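Putative cellulase CEL6 (Mycobacterium tuberculosis, PDB 1UP3) probably hydrolyses beta-1,4-glucosidic bonds within cellulose chains, as an endoglucanase of glycoside hydrolase family 6. Local coordinates at residues Phe10-Ala15 with Asn37-Tyr42. Residues are numbered along the deposited sequence; the frame is centred on the assembly and turned at random. Where two conformers were deposited one is given.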
loop_
_atom_site.group_PDB
_atom_site.type_symbol
_atom_site.label_atom_id
_atom_site.label_comp_id
_atom_site.label_asym_id
_atom_site.label_seq_id
_atom_site.Cartn_x
_atom_site.Cartn_y
_atom_site.Cartn_z
ATOM N N PHE A 10 4.191 13.938 -4.237
ATOM C CA PHE A 10 4.135 12.976 -3.159
ATOM C C PHE A 10 5.385 13.126 -2.275
ATOM O O PHE A 10 6.492 13.410 -2.749
ATOM C CB PHE A 10 3.990 11.554 -3.713
ATOM C CG PHE A 10 2.733 11.364 -4.525
ATOM C CD1 PHE A 10 1.506 11.435 -3.920
ATOM C CD2 PHE A 10 2.802 11.153 -5.897
ATOM C CE1 PHE A 10 0.338 11.285 -4.639
ATOM C CE2 PHE A 10 1.616 11.030 -6.650
ATOM C CZ PHE A 10 0.406 11.103 -6.023
ATOM N N TYR A 11 5.199 12.914 -0.979
ATOM C CA TYR A 11 6.276 13.110 0.001
ATOM C C TYR A 11 7.360 12.050 -0.062
ATOM O O TYR A 11 7.063 10.863 -0.024
ATOM C CB TYR A 11 5.663 13.119 1.382
ATOM C CG TYR A 11 6.609 13.380 2.546
ATOM C CD1 TYR A 11 7.414 14.494 2.584
ATOM C CD2 TYR A 11 6.627 12.528 3.636
ATOM C CE1 TYR A 11 8.258 14.737 3.697
ATOM C CE2 TYR A 11 7.447 12.752 4.698
ATOM C CZ TYR A 11 8.267 13.858 4.726
ATOM O OH TYR A 11 9.098 14.060 5.817
ATOM N N VAL A 12 8.610 12.506 -0.143
ATOM C CA VAL A 12 9.765 11.636 -0.046
ATOM C C VAL A 12 10.182 11.574 1.436
ATOM O O VAL A 12 10.570 12.599 2.026
ATOM C CB VAL A 12 10.872 12.142 -0.897
ATOM C CG1 VAL A 12 12.127 11.267 -0.701
ATOM C CG2 VAL A 12 10.448 12.177 -2.368
ATOM N N ASP A 13 10.118 10.381 2.016
ATOM C CA ASP A 13 10.489 10.135 3.413
ATOM C C ASP A 13 12.009 10.308 3.551
ATOM O O ASP A 13 12.782 9.520 2.980
ATOM C CB ASP A 13 10.088 8.710 3.769
ATOM C CG ASP A 13 10.388 8.345 5.211
ATOM O OD1 ASP A 13 11.074 9.135 5.909
ATOM O OD2 ASP A 13 10.054 7.210 5.655
ATOM N N PRO A 14 12.469 11.329 4.267
ATOM C CA PRO A 14 13.917 11.584 4.354
ATOM C C PRO A 14 14.665 10.593 5.265
ATOM O O PRO A 14 15.895 10.650 5.303
ATOM C CB PRO A 14 13.979 13.008 4.942
ATOM C CG PRO A 14 12.778 13.083 5.760
ATOM C CD PRO A 14 11.685 12.313 5.040
ATOM N N ALA A 15 13.939 9.720 5.944
ATOM C CA ALA A 15 14.525 8.730 6.883
ATOM C C ALA A 15 14.172 7.293 6.532
ATOM O O ALA A 15 14.171 6.407 7.385
ATOM C CB ALA A 15 14.062 9.061 8.299
ATOM N N ASN A 37 15.181 8.660 -3.480
ATOM C CA ASN A 37 14.600 9.960 -3.807
ATOM C C ASN A 37 13.212 9.849 -4.467
ATOM O O ASN A 37 12.679 10.866 -4.957
ATOM C CB ASN A 37 15.542 10.705 -4.748
ATOM C CG ASN A 37 16.732 11.286 -4.036
ATOM O OD1 ASN A 37 16.621 11.764 -2.892
ATOM N ND2 ASN A 37 17.859 11.357 -4.742
ATOM N N THR A 38 12.652 8.644 -4.521
ATOM C CA THR A 38 11.306 8.437 -5.089
ATOM C C THR A 38 10.326 8.325 -3.938
ATOM O O THR A 38 10.525 7.517 -3.020
ATOM C CB THR A 38 11.280 7.141 -5.924
ATOM O OG1 THR A 38 12.318 7.220 -6.916
ATOM C CG2 THR A 38 10.026 7.032 -6.724
ATOM N N PRO A 39 9.223 9.057 -3.987
ATOM C CA PRO A 39 8.234 8.964 -2.892
ATOM C C PRO A 39 7.562 7.591 -2.811
ATOM O O PRO A 39 7.181 7.015 -3.854
ATOM C CB PRO A 39 7.202 10.036 -3.239
ATOM C CG PRO A 39 7.414 10.342 -4.658
ATOM C CD PRO A 39 8.792 9.982 -5.062
ATOM N N GLN A 40 7.399 7.064 -1.598
ATOM C CA GLN A 40 6.837 5.717 -1.446
ATOM C C GLN A 40 5.579 5.803 -0.567
ATOM O O GLN A 40 4.774 6.680 -0.777
ATOM C CB GLN A 40 7.935 4.721 -1.024
ATOM C CG GLN A 40 8.973 4.636 -2.145
ATOM C CD GLN A 40 10.314 4.062 -1.728
ATOM O OE1 GLN A 40 10.364 3.082 -1.022
ATOM N NE2 GLN A 40 11.393 4.669 -2.194
ATOM N N SER A 41 5.361 4.888 0.353
ATOM C CA SER A 41 4.319 5.075 1.383
ATOM C C SER A 41 4.924 4.635 2.687
ATOM O O SER A 41 5.871 3.823 2.710
ATOM C CB SER A 41 3.039 4.266 1.119
ATOM O OG SER A 41 3.256 2.881 1.354
ATOM N N TYR A 42 4.390 5.150 3.787
ATOM C CA TYR A 42 4.863 4.841 5.131
ATOM C C TYR A 42 3.892 3.841 5.760
ATOM O O TYR A 42 2.736 4.133 5.934
ATOM C CB TYR A 42 4.947 6.149 5.934
ATOM C CG TYR A 42 5.619 5.998 7.279
ATOM C CD1 TYR A 42 7.004 5.958 7.378
ATOM C CD2 TYR A 42 4.889 5.918 8.432
ATOM C CE1 TYR A 42 7.645 5.827 8.604
ATOM C CE2 TYR A 42 5.527 5.785 9.679
ATOM C CZ TYR A 42 6.892 5.733 9.750
ATOM O OH TYR A 42 7.523 5.580 10.983
HETATM O O HOH W 1 4.770 9.375 0.014
HETATM O O HOH W 2 8.284 8.261 0.825
HETATM O O HOH W 3 10.364 7.880 -0.161
#
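The carbonyl oxygen of Y11 is gripped by two waters that link it to the backbone of Q40. One water donates hydrogen bonds to Y11 O, at 2.7 Å, and to Q40 O; the second also donates to Y11 O, while accepting from D13 N and, at 2.8 Å, from Q40 N. Water thus supplies what direct hydrogen bonding does not, since no such bond joins 10-15 to 37-42. Beside this relay P39 makes the closest approach, its CB lying 3.3 Å from Y11 O and 3.6 Å from F10 CB. V12 reaches the other end of the proline ring through one branch: CG2, anti to the carbonyl carbon, sits 3.8 Å from P39 CD and also touches N37 O. Within the parallel-stranded, distorted barrel of family 6 catalytic domains, the contact sets the loop before helix 17-24 against the lead-in to strand 42-44, an outermost strand of the parallel sheet, at the surface. The two oxygens of D13 part company: OD1 stays within its own segment, accepting from A15 N at 2.9 Å in an Asx turn, the donor coming from above the carboxylate plane; OD2 meets the other segment at the edge of the Y42 ring, 3.7 Å from CD1, with the two planes 65° apart. R262 forms a salt bridge to that same OD2, probably stabilising its negative charge, and Y60 stacks on Y42 while meeting Y11 edge-to-face.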